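Local coordinates for translation initiation factor eIF2B, subunit delta (Archaeoglobus fulgidus, PDB 1T5O), which probably isomerises methylthioribose-1-phosphate to methylthioribulose-1-phosphate in methionine salvage, as an MtnA-type member of the eIF2B alpha/beta/delta family, at the interface of chains A and B. Coordinates in Å, arbitrary orientation; residue numbers count along the deposited sequence, not the author numbering. Chains: chain A/B, Translation initiation factor eIF2B, subunit delta.

Contact 1: the interface of chains A and B. Residues chain A 219; chain B 245, 248, 281, 305, 307, 309-311.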
loop_
_atom_site.group_PDB
_atom_site.type_symbol
_atom_site.label_atom_id
_atom_site.label_comp_id
_atom_site.label_asym_id
_atom_site.label_seq_id
_atom_site.Cartn_x
_atom_site.Cartn_y
_atom_site.Cartn_z
ATOM N N ILE A 219 -4.121 -9.853 -7.152
ATOM C CA ILE A 219 -4.729 -11.139 -6.869
ATOM C C ILE A 219 -6.253 -11.165 -7.010
ATOM O O ILE A 219 -6.822 -12.177 -7.492
ATOM C CB ILE A 219 -4.273 -11.690 -5.482
ATOM C CG1 ILE A 219 -4.561 -13.207 -5.399
ATOM C CG2 ILE A 219 -4.964 -10.914 -4.317
ATOM C CD1 ILE A 219 -4.044 -13.834 -4.089
ATOM N N ILE B 245 2.332 -11.005 -0.763
ATOM C CA ILE B 245 1.183 -10.440 -1.479
ATOM C C ILE B 245 1.570 -9.064 -2.022
ATOM O O ILE B 245 2.145 -8.241 -1.299
ATOM C CB ILE B 245 -0.044 -10.323 -0.522
ATOM C CG1 ILE B 245 -1.240 -9.710 -1.242
ATOM C CG2 ILE B 245 0.323 -9.460 0.714
ATOM C CD1 ILE B 245 -1.876 -10.638 -2.324
ATOM N N TYR B 248 2.789 -10.065 -7.375
ATOM C CA TYR B 248 2.161 -10.250 -8.700
ATOM C C TYR B 248 1.818 -8.903 -9.379
ATOM O O TYR B 248 2.044 -8.727 -10.581
ATOM C CB TYR B 248 0.896 -11.106 -8.581
ATOM C CG TYR B 248 0.040 -11.107 -9.832
ATOM C CD1 TYR B 248 -1.259 -10.572 -9.820
ATOM C CD2 TYR B 248 0.543 -11.584 -11.040
ATOM C CE1 TYR B 248 -2.023 -10.517 -10.980
ATOM C CE2 TYR B 248 -0.215 -11.529 -12.219
ATOM C CZ TYR B 248 -1.488 -10.993 -12.181
ATOM O OH TYR B 248 -2.206 -10.910 -13.351
ATOM N N ILE B 281 -3.401 -20.399 -0.270
ATOM C CA ILE B 281 -2.883 -19.159 0.276
ATOM C C ILE B 281 -3.648 -18.865 1.547
ATOM O O ILE B 281 -4.865 -18.723 1.514
ATOM C CB ILE B 281 -3.044 -18.006 -0.746
ATOM C CG1 ILE B 281 -2.274 -18.370 -2.027
ATOM C CG2 ILE B 281 -2.551 -16.684 -0.124
ATOM C CD1 ILE B 281 -2.205 -17.283 -3.095
ATOM N N TYR B 305 -10.133 -8.835 3.366
ATOM C CA TYR B 305 -9.545 -9.907 2.580
ATOM C C TYR B 305 -8.017 -9.624 2.732
ATOM O O TYR B 305 -7.493 -8.582 2.267
ATOM C CB TYR B 305 -10.006 -9.852 1.112
ATOM C CG TYR B 305 -9.376 -10.927 0.237
ATOM C CD1 TYR B 305 -9.364 -12.271 0.625
ATOM C CD2 TYR B 305 -8.739 -10.587 -0.956
ATOM C CE1 TYR B 305 -8.720 -13.246 -0.154
ATOM C CE2 TYR B 305 -8.112 -11.538 -1.739
ATOM C CZ TYR B 305 -8.102 -12.863 -1.337
ATOM O OH TYR B 305 -7.478 -13.785 -2.143
ATOM N N PRO B 307 -4.889 -11.947 2.102
ATOM C CA PRO B 307 -4.038 -13.080 1.724
ATOM C C PRO B 307 -2.565 -12.789 2.011
ATOM O O PRO B 307 -2.092 -11.644 1.896
ATOM C CB PRO B 307 -4.330 -13.267 0.234
ATOM C CG PRO B 307 -4.755 -11.855 -0.213
ATOM C CD PRO B 307 -5.595 -11.381 0.928
ATOM N N PHE B 309 0.110 -14.245 0.405
ATOM C CA PHE B 309 0.958 -14.232 -0.774
ATOM C C PHE B 309 0.074 -14.157 -1.984
ATOM O O PHE B 309 -1.146 -14.236 -1.863
ATOM C CB PHE B 309 1.720 -15.561 -0.896
ATOM C CG PHE B 309 2.380 -16.037 0.376
ATOM C CD1 PHE B 309 1.783 -17.028 1.164
ATOM C CD2 PHE B 309 3.615 -15.531 0.760
ATOM C CE1 PHE B 309 2.410 -17.499 2.306
ATOM C CE2 PHE B 309 4.251 -16.002 1.909
ATOM C CZ PHE B 309 3.643 -16.988 2.680
ATOM N N ASP B 310 0.699 -14.004 -3.152
ATOM C CA ASP B 310 -0.011 -14.103 -4.406
ATOM C C ASP B 310 0.925 -14.870 -5.324
ATOM O O ASP B 310 2.116 -15.039 -5.020
ATOM C CB ASP B 310 -0.443 -12.736 -5.044
ATOM C CG ASP B 310 0.701 -11.712 -5.213
ATOM O OD1 ASP B 310 1.876 -12.082 -5.416
ATOM O OD2 ASP B 310 0.386 -10.480 -5.168
ATOM N N PRO B 311 0.388 -15.423 -6.414
ATOM C CA PRO B 311 1.200 -16.172 -7.377
ATOM C C PRO B 311 1.551 -15.331 -8.606
ATOM O O PRO B 311 0.684 -14.719 -9.233
ATOM C CB PRO B 311 0.311 -17.360 -7.748
ATOM C CG PRO B 311 -1.069 -16.782 -7.683
ATOM C CD PRO B 311 -1.031 -15.804 -6.500
HETATM O O HOH W 1 -1.903 -9.009 -5.480
#
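A:Ile219, on helix 217-222, plugs its side chain into a mainly apolar socket of chain B built from B:Ile245, B:Ile281, B:Tyr305 and B:Asp310. Both chains carry the eIF2B alpha/beta/delta fold of the MtnA subfamily, and the knob-in-socket fit is one patch of a two-fold symmetric interface, probably that of the working dimer. Of the 124 Å² hidden in the patch, 84 Å² belongs to A:Ile219.

Van der Waals packing supplies the grip, shared between two branches. The branch methyl CG2 of A:Ile219 meets CD1 of B:Ile245 at 3.7 Å, the two side chains crossing nearly at right angles. CG2 also comes near ring carbon CE2 of B:Tyr305 (4.1 Å), the two side chains crossing at a slant; B:Pro307 lies over one face of that ring, its CD 3.5 Å above the plane. The longer branch of A:Ile219 is fully extended (chi1 -162°, chi2 176°), which carries CD1 to the socket floor. There it touches CB of B:Asp310 at 3.9 Å and, end to end, CD1 of B:Ile281 at 4.0 Å.

A water carries one polar link across. Water 1 is 2.9 Å from the backbone N of A:Ile219 and also bonds to OD2 of the B:Asp310 carboxylate. The other oxygen, OD1, accepts the backbone N-H of B:Tyr248 in the first turn of helix 247-256 (3.0 Å from N), with the donor lying above the carboxylate plane. Placed at this helix start, the carboxylate is fixed in rotation, and the helix end would be expected to favour its negative charge.

Contact 2: the interface of chains A and B. Residues chain A 289, 297-299, 302; chain B 195, 199, 211.
B:Leu211 packs its CD2 methyl among A:Leu289, A:Ala298 and A:Val302, and loses 30 Å² of surface to chain A. The patch belongs to the two-fold interface between two copies of this eIF2B-family, MtnA-type protein. CG of B:Leu211 stands opposite the backbone N (chi1 175°), and CD2 continues the extended line away from the strand. At its end CD2 meets the CB methyl of A:Ala298 at 3.7 Å and CB of A:Leu289 at 4.0 Å. From the other flank CG1 of A:Val302 approaches the same methyl, the valine and leucine side chains crossing almost perpendicularly.

B:Ser195, with 25 Å² hidden, provides a direct polar link. Its hydroxyl OG donates to the backbone O of A:Ile297 over 2.6 Å. The C=O...OG angle is 145°, with the donor tilted 34° from the carbonyl plane. The bond pins the loop of chain A next to the helix, while CB of the serine rests against the A:Ala298 methyl at 3.9 Å.

A:Val302, burying 19 Å², divides its two methyls between neighbours: CG1 serves B:Leu211, whereas CG2 lies 3.9 Å from the thiol SG of B:Cys199. One turn beyond B:Ser195, B:Cys199 also sets its CB against the ring carbon CD of A:Pro299 at 3.7 Å, so the proline packs on the helix flank.

On chain B the surface is formed by the beginning and middle of helix 193-204 together with the following strand, 209-212; on chain A it is formed by the short helix 287-290 and the loop joining strands 295-296 and 303-304.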
loop_
_atom_site.group_PDB
_atom_site.type_symbol
_atom_site.label_atom_id
_atom_site.label_comp_id
_atom_site.label_asym_id
_atom_site.label_seq_id
_atom_site.Cartn_x
_atom_site.Cartn_y
_atom_site.Cartn_z
ATOM N N LEU A 289 4.894 8.525 5.120
ATOM C CA LEU A 289 5.442 7.175 4.887
ATOM C C LEU A 289 6.326 6.685 6.041
ATOM O O LEU A 289 6.702 5.515 6.091
ATOM C CB LEU A 289 6.318 7.150 3.635
ATOM C CG LEU A 289 5.752 7.036 2.211
ATOM C CD1 LEU A 289 5.281 5.631 1.967
ATOM C CD2 LEU A 289 4.643 8.030 2.011
ATOM N N ILE A 297 7.240 3.572 11.172
ATOM C CA ILE A 297 7.310 2.399 10.279
ATOM C C ILE A 297 8.480 2.400 9.288
ATOM O O ILE A 297 8.596 1.488 8.468
ATOM C CB ILE A 297 5.992 2.188 9.485
ATOM C CG1 ILE A 297 5.722 3.391 8.565
ATOM C CG2 ILE A 297 4.839 1.931 10.457
ATOM C CD1 ILE A 297 4.404 3.308 7.773
ATOM N N ALA A 298 9.344 3.414 9.359
ATOM C CA ALA A 298 10.501 3.513 8.480
ATOM C C ALA A 298 11.631 4.252 9.192
ATOM O O ALA A 298 11.393 4.930 10.187
ATOM C CB ALA A 298 10.120 4.277 7.205
ATOM N N PRO A 299 12.876 4.117 8.705
ATOM C CA PRO A 299 13.968 4.841 9.369
ATOM C C PRO A 299 13.626 6.326 9.241
ATOM O O PRO A 299 13.131 6.761 8.202
ATOM C CB PRO A 299 15.195 4.460 8.547
ATOM C CG PRO A 299 14.854 3.074 8.045
ATOM C CD PRO A 299 13.392 3.214 7.663
ATOM N N VAL A 302 14.999 8.215 6.084
ATOM C CA VAL A 302 14.909 7.567 4.786
ATOM C C VAL A 302 14.386 8.568 3.751
ATOM O O VAL A 302 13.569 9.438 4.063
ATOM C CB VAL A 302 13.951 6.337 4.836
ATOM C CG1 VAL A 302 12.497 6.809 4.975
ATOM C CG2 VAL A 302 14.148 5.465 3.597
ATOM N N SER B 195 9.324 -0.891 4.480
ATOM C CA SER B 195 9.784 0.281 5.186
ATOM C C SER B 195 10.519 -0.030 6.498
ATOM O O SER B 195 11.497 0.631 6.823
ATOM C CB SER B 195 8.589 1.184 5.449
ATOM O OG SER B 195 7.651 0.486 6.220
ATOM N N CYS B 199 14.445 -0.836 4.109
ATOM C CA CYS B 199 15.051 0.477 4.171
ATOM C C CYS B 199 16.097 0.514 5.268
ATOM O O CYS B 199 17.150 1.151 5.127
ATOM C CB CYS B 199 13.998 1.553 4.434
ATOM S SG CYS B 199 12.888 1.837 3.026
ATOM N N LEU B 211 12.016 5.246 -0.431
ATOM C CA LEU B 211 10.785 4.571 -0.018
ATOM C C LEU B 211 9.537 5.098 -0.725
ATOM O O LEU B 211 9.352 6.306 -0.844
ATOM C CB LEU B 211 10.599 4.735 1.495
ATOM C CG LEU B 211 9.314 4.208 2.148
ATOM C CD1 LEU B 211 9.160 2.715 1.945
ATOM C CD2 LEU B 211 9.369 4.535 3.627
#

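The centres of contact 1 and contact 2 lie about 23 Å apart along the A-B interface, and no residue given is common to both. Two-fold symmetry repeats each with the chains exchanged. The strand of B:Leu211 in contact 2 runs on towards helix 217-222 of chain B, which carries the knob of the symmetry twin of contact 1. Contact 1 is centred about 11 Å from B:Asp234, the predicted proton donor, whereas contact 2 is about 24 Å from A:Asp234. Pairing could steady the active-site region, though the structure alone does not show it; contact 2 joins helix, strand and loop segments further off.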